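Local coordinates for protein LST4 (Kluyveromyces lactis, PDB 4ZY8) that probably takes part in the uptake of extracellular amino acids and in protein traffic from the Golgi to the plasma membrane, and is represented here by its longin domain, at residues A[11-16]-A[30-35]; A[79-84]-A[99-104]. One frame throughout, in Å; residues are numbered along the deposited sequence.

Contact 1 of 2, residues A[11-16]-A[30-35]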
loop_
_atom_site.group_PDB
_atom_site.type_symbol
_atom_site.label_atom_id
_atom_site.label_comp_id
_atom_site.label_asym_id
_atom_site.label_seq_id
_atom_site.Cartn_x
_atom_site.Cartn_y
_atom_site.Cartn_z
ATOM N N PHE A 11 -0.481 6.502 -11.262
ATOM C CA PHE A 11 -0.145 5.870 -9.998
ATOM C C PHE A 11 0.324 4.431 -10.157
ATOM O O PHE A 11 0.040 3.779 -11.124
ATOM C CB PHE A 11 -1.301 5.938 -8.995
ATOM C CG PHE A 11 -2.419 5.008 -9.289
ATOM C CD1 PHE A 11 -3.352 5.328 -10.208
ATOM C CD2 PHE A 11 -2.521 3.814 -8.652
ATOM C CE1 PHE A 11 -4.375 4.480 -10.486
ATOM C CE2 PHE A 11 -3.547 2.961 -8.918
ATOM C CZ PHE A 11 -4.468 3.286 -9.848
ATOM N N ARG A 12 1.042 3.948 -9.168
ATOM C CA ARG A 12 1.390 2.543 -9.117
ATOM C C ARG A 12 1.008 1.982 -7.749
ATOM O O ARG A 12 1.460 2.476 -6.712
ATOM C CB ARG A 12 2.882 2.353 -9.395
ATOM C CG ARG A 12 3.355 0.910 -9.349
ATOM C CD ARG A 12 4.860 0.806 -9.634
ATOM N NE ARG A 12 5.319 -0.585 -9.587
ATOM C CZ ARG A 12 6.596 -0.956 -9.650
ATOM N NH1 ARG A 12 7.550 -0.043 -9.749
ATOM N NH2 ARG A 12 6.920 -2.242 -9.603
ATOM N N LEU A 13 0.182 0.943 -7.753
ATOM C CA LEU A 13 -0.279 0.338 -6.512
ATOM C C LEU A 13 0.403 -1.009 -6.305
ATOM O O LEU A 13 0.299 -1.903 -7.154
ATOM C CB LEU A 13 -1.807 0.160 -6.540
ATOM C CG LEU A 13 -2.457 -0.597 -5.377
ATOM C CD1 LEU A 13 -2.310 0.184 -4.049
ATOM C CD2 LEU A 13 -3.921 -0.929 -5.656
ATOM N N ILE A 14 1.102 -1.170 -5.207
ATOM C CA ILE A 14 1.672 -2.432 -4.835
ATOM C C ILE A 14 1.098 -2.986 -3.548
ATOM O O ILE A 14 1.157 -2.352 -2.554
ATOM C CB ILE A 14 3.171 -2.293 -4.662
ATOM C CG1 ILE A 14 3.764 -1.729 -5.915
ATOM C CG2 ILE A 14 3.805 -3.623 -4.395
ATOM C CD1 ILE A 14 4.486 -0.449 -5.651
ATOM N N ILE A 15 0.560 -4.190 -3.585
ATOM C CA ILE A 15 0.176 -4.879 -2.363
ATOM C C ILE A 15 1.219 -5.965 -2.171
ATOM O O ILE A 15 1.422 -6.785 -3.060
ATOM C CB ILE A 15 -1.240 -5.471 -2.447
ATOM C CG1 ILE A 15 -2.267 -4.362 -2.716
ATOM C CG2 ILE A 15 -1.581 -6.241 -1.171
ATOM C CD1 ILE A 15 -3.663 -4.898 -2.981
ATOM N N SER A 16 1.899 -5.955 -1.028
ATOM C CA SER A 16 2.938 -6.944 -0.771
ATOM C C SER A 16 2.888 -7.397 0.670
ATOM O O SER A 16 2.229 -6.751 1.510
ATOM C CB SER A 16 4.319 -6.381 -1.099
ATOM O OG SER A 16 4.593 -5.177 -0.387
ATOM N N VAL A 30 5.151 -10.144 -3.734
ATOM C CA VAL A 30 4.262 -9.168 -4.343
ATOM C C VAL A 30 2.940 -9.807 -4.769
ATOM O O VAL A 30 2.912 -10.727 -5.592
ATOM C CB VAL A 30 4.922 -8.502 -5.544
ATOM C CG1 VAL A 30 3.959 -7.531 -6.207
ATOM C CG2 VAL A 30 6.177 -7.764 -5.099
ATOM N N VAL A 31 1.845 -9.286 -4.218
ATOM C CA VAL A 31 0.499 -9.817 -4.421
ATOM C C VAL A 31 -0.170 -9.118 -5.602
ATOM O O VAL A 31 -0.882 -9.738 -6.405
ATOM C CB VAL A 31 -0.363 -9.632 -3.158
ATOM C CG1 VAL A 31 -1.820 -10.018 -3.425
ATOM C CG2 VAL A 31 0.210 -10.460 -2.006
ATOM N N LEU A 32 0.022 -7.807 -5.671
ATOM C CA LEU A 32 -0.499 -7.013 -6.777
ATOM C C LEU A 32 0.517 -5.942 -7.129
ATOM O O LEU A 32 1.109 -5.332 -6.243
ATOM C CB LEU A 32 -1.852 -6.379 -6.423
ATOM C CG LEU A 32 -2.445 -5.426 -7.474
ATOM C CD1 LEU A 32 -3.954 -5.555 -7.522
ATOM C CD2 LEU A 32 -2.086 -3.989 -7.168
ATOM N N ASP A 33 0.702 -5.701 -8.400
ATOM C CA ASP A 33 1.482 -4.598 -8.853
ATOM C C ASP A 33 0.808 -4.025 -10.053
ATOM O O ASP A 33 0.808 -4.613 -11.092
ATOM C CB ASP A 33 2.870 -5.058 -9.187
ATOM C CG ASP A 33 3.762 -3.943 -9.596
ATOM O OD1 ASP A 33 3.320 -2.792 -9.668
ATOM O OD2 ASP A 33 4.923 -4.224 -9.859
ATOM N N HIS A 34 0.212 -2.869 -9.885
ATOM C CA HIS A 34 -0.635 -2.276 -10.898
ATOM C C HIS A 34 -0.220 -0.847 -11.179
ATOM O O HIS A 34 -0.298 0.020 -10.296
ATOM C CB HIS A 34 -2.109 -2.332 -10.454
ATOM C CG HIS A 34 -3.054 -1.626 -11.383
ATOM N ND1 HIS A 34 -3.164 -0.250 -11.432
ATOM C CD2 HIS A 34 -3.937 -2.106 -12.284
ATOM C CE1 HIS A 34 -4.075 0.086 -12.325
ATOM N NE2 HIS A 34 -4.563 -1.022 -12.863
ATOM N N SER A 35 0.210 -0.601 -12.394
ATOM C CA SER A 35 0.487 0.740 -12.848
ATOM C C SER A 35 -0.614 1.199 -13.747
ATOM O O SER A 35 -1.117 0.461 -14.545
ATOM C CB SER A 35 1.784 0.811 -13.611
ATOM O OG SER A 35 2.858 0.373 -12.835
#
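R12 reaches over to D33 and grips the carboxylate side-on with two nitrogens. NH2 of R12 lies 2.8 Å from OD2 of D33, and NE of R12 lies 3.0 Å from OD1 of D33. Both bonds are nearly straight and use the syn sides of the oxygens, with guanidinium and carboxylate planes only 13° apart. The arginine chain is extended from CG to NE, and its methylene CG rests 3.6 Å from OG of S35. NH1 turns to the carbonyl of I45, so the guanidinium is held on more than one side.

On the other face, L13 CG packs 3.9 Å from CD2 of L32, and CB of I15 meets CB of L32 at 4.1 Å. CZ of F11 comes 4.1 Å from CE1 of H34, the two rings tilted 28° to each other and displaced so far that they hardly overlap. H34 ND1 is buried here without a polar partner.

Backbone bonds pair L13 with H34 and I15 with L32. O of I15 accepts twice, from V31 N at 2.8 Å and L32 N at 3.1 Å. Helix 150-166 packs on the face of L13, L32 and H34, while L50 of helix 47-55 touches R12 and I14. The double acceptance at I15 marks a classic beta bulge in an antiparallel hairpin, whose strand 29-35 forms one border of the longin-domain sheet.

Contact 2 of 2, residues A[79-84]-A[99-104]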
loop_
_atom_site.group_PDB
_atom_site.type_symbol
_atom_site.label_atom_id
_atom_site.label_comp_id
_atom_site.label_asym_id
_atom_site.label_seq_id
_atom_site.Cartn_x
_atom_site.Cartn_y
_atom_site.Cartn_z
ATOM N N ILE A 79 9.001 10.919 -7.361
ATOM C CA ILE A 79 7.841 10.171 -6.923
ATOM C C ILE A 79 7.679 10.233 -5.407
ATOM O O ILE A 79 8.659 10.268 -4.670
ATOM C CB ILE A 79 7.958 8.706 -7.427
ATOM C CG1 ILE A 79 7.373 8.603 -8.840
ATOM C CG2 ILE A 79 7.294 7.737 -6.483
ATOM C CD1 ILE A 79 7.528 7.253 -9.483
ATOM N N VAL A 80 6.433 10.264 -4.946
ATOM C CA VAL A 80 6.145 10.099 -3.534
ATOM C C VAL A 80 5.502 8.734 -3.327
ATOM O O VAL A 80 4.662 8.326 -4.115
ATOM C CB VAL A 80 5.233 11.244 -3.020
ATOM C CG1 VAL A 80 4.239 10.744 -2.019
ATOM C CG2 VAL A 80 6.082 12.358 -2.440
ATOM N N LEU A 81 5.948 8.013 -2.303
ATOM C CA LEU A 81 5.426 6.689 -1.989
ATOM C C LEU A 81 4.697 6.718 -0.653
ATOM O O LEU A 81 5.306 7.067 0.362
ATOM C CB LEU A 81 6.569 5.656 -1.966
ATOM C CG LEU A 81 6.274 4.195 -1.607
ATOM C CD1 LEU A 81 5.508 3.507 -2.724
ATOM C CD2 LEU A 81 7.573 3.424 -1.324
ATOM N N PHE A 82 3.399 6.407 -0.636
ATOM C CA PHE A 82 2.722 6.301 0.650
ATOM C C PHE A 82 2.258 4.874 0.916
ATOM O O PHE A 82 1.696 4.207 0.050
ATOM C CB PHE A 82 1.570 7.318 0.790
ATOM C CG PHE A 82 0.457 7.208 -0.243
ATOM C CD1 PHE A 82 -0.735 6.569 0.068
ATOM C CD2 PHE A 82 0.572 7.808 -1.486
ATOM C CE1 PHE A 82 -1.787 6.501 -0.857
ATOM C CE2 PHE A 82 -0.473 7.754 -2.423
ATOM C CZ PHE A 82 -1.653 7.101 -2.100
ATOM N N THR A 83 2.539 4.421 2.130
ATOM C CA THR A 83 2.384 3.022 2.505
ATOM C C THR A 83 1.587 2.830 3.790
ATOM O O THR A 83 1.913 3.409 4.818
ATOM C CB THR A 83 3.778 2.353 2.718
ATOM O OG1 THR A 83 4.498 2.344 1.490
ATOM C CG2 THR A 83 3.628 0.907 3.213
ATOM N N ARG A 84 0.571 1.985 3.728
ATOM C CA ARG A 84 -0.098 1.475 4.919
ATOM C C ARG A 84 0.468 0.099 5.219
ATOM O O ARG A 84 0.369 -0.808 4.390
ATOM C CB ARG A 84 -1.611 1.395 4.701
ATOM C CG ARG A 84 -2.389 0.485 5.679
ATOM C CD ARG A 84 -2.417 1.025 7.119
ATOM N NE ARG A 84 -2.909 2.415 7.195
ATOM C CZ ARG A 84 -4.159 2.790 7.459
ATOM N NH1 ARG A 84 -5.118 1.891 7.677
ATOM N NH2 ARG A 84 -4.445 4.089 7.504
ATOM N N SER A 99 0.958 -0.102 -0.740
ATOM C CA SER A 99 1.819 1.039 -1.080
ATOM C C SER A 99 1.446 1.670 -2.410
ATOM O O SER A 99 1.129 0.976 -3.378
ATOM C CB SER A 99 3.297 0.616 -1.144
ATOM O OG SER A 99 3.743 -0.019 0.038
ATOM N N CYS A 100 1.590 2.980 -2.501
ATOM C CA CYS A 100 1.210 3.661 -3.716
ATOM C C CYS A 100 2.242 4.708 -4.123
ATOM O O CYS A 100 2.671 5.509 -3.295
ATOM C CB CYS A 100 -0.169 4.305 -3.544
ATOM S SG CYS A 100 -0.851 5.033 -5.073
ATOM N N CYS A 101 2.654 4.677 -5.392
ATOM C CA CYS A 101 3.537 5.707 -5.948
ATOM C C CYS A 101 2.725 6.736 -6.720
ATOM O O CYS A 101 1.901 6.371 -7.551
ATOM C CB CYS A 101 4.589 5.105 -6.890
ATOM S SG CYS A 101 5.484 3.685 -6.256
ATOM N N VAL A 102 2.986 7.999 -6.478
ATOM C CA VAL A 102 2.461 9.087 -7.266
ATOM C C VAL A 102 3.549 10.136 -7.496
ATOM O O VAL A 102 4.557 10.124 -6.851
ATOM C CB VAL A 102 1.247 9.762 -6.596
ATOM C CG1 VAL A 102 0.045 8.857 -6.608
ATOM C CG2 VAL A 102 1.566 10.192 -5.185
ATOM N N THR A 103 3.305 11.051 -8.414
ATOM C CA THR A 103 4.206 12.163 -8.677
ATOM C C THR A 103 4.413 13.017 -7.426
ATOM O O THR A 103 3.455 13.276 -6.696
ATOM C CB THR A 103 3.634 13.057 -9.786
ATOM O OG1 THR A 103 3.287 12.248 -10.920
ATOM C CG2 THR A 103 4.641 14.117 -10.183
ATOM N N ASP A 104 5.631 13.444 -7.192
ATOM C CA ASP A 104 5.921 14.150 -5.983
ATOM C C ASP A 104 5.183 15.473 -5.837
ATOM O O ASP A 104 5.098 16.002 -4.769
ATOM C CB ASP A 104 7.418 14.300 -5.769
ATOM C CG ASP A 104 8.082 15.115 -6.828
ATOM O OD1 ASP A 104 7.407 15.739 -7.638
ATOM O OD2 ASP A 104 9.300 15.144 -6.846
#
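The F82 ring receives C100 on one face: CB of C100 sits over it, displaced from the centre toward CZ and CE2, 3.7 Å from the ring centroid in a CH-pi contact. SG of C100 lies obliquely to the same ring, 4.5 Å from its centroid, as a sulfur-aromatic contact. CG2 of V102 meets the ring at its edge, near CE2. A chi1 of 60° sets CG of F82 between its backbone N and carbonyl carbon, and the ring carries on from there over C100. F159 of helix 150-166 touches both F82 and C100, and I71 of strand 68-74 also packs on F82.

An alanine in place of F82 would probably strip CB and SG of C100 and CG2 of V102 of the ring they pack on, and open a gap between the sheet and F159 of helix 150-166.

On the face of the sheet that carries L81, C101, T83 and S99, CD1 of L81 lies 3.5 Å from SG of C101. Here the hydroxyls OG1 of T83 and OG of S99 are hydrogen-bonded at 2.9 Å, a polar pair among apolar neighbours; I54 of helix 47-55 touches both residues. Separately, CG2 of I79 lies 3.8 Å from CB of C101.

The backbones join through two reciprocal pairs, V80 with V102 and F82 with C100. The bond from V80 N to V102 O is 2.7 Å long. At the strand end, CG2 of V80 packs against CA and CB of D104. The chemistry is thus chiefly apolar, with the two cysteine sulfurs set among carbon neighbours, and one hydrogen bond between the buried T83 and S99 hydroxyls gives each a polar partner, with either able to donate.

In the fold
Contacts 1 and 2 are two antiparallel hairpins of one five-stranded sheet, in series along the chain, with centres about 11 Å apart. They meet where strand 12-17 lies beside strand 95-103. N of I14 is 2.8 Å from O of S99, and O of R12 is 2.8 Å from N of C101, both probable hydrogen bonds; CB of F11 also packs 3.5 Å from O of C101. The two hairpins share their helical cover: helix 47-55 touches R12, I14, L81 and T83, whereas helix 150-166 packs on L13, H34, F82 and C100. Together they supply four of the five strands, from the border strand 29-35 to 79-87, beside which lies 68-74.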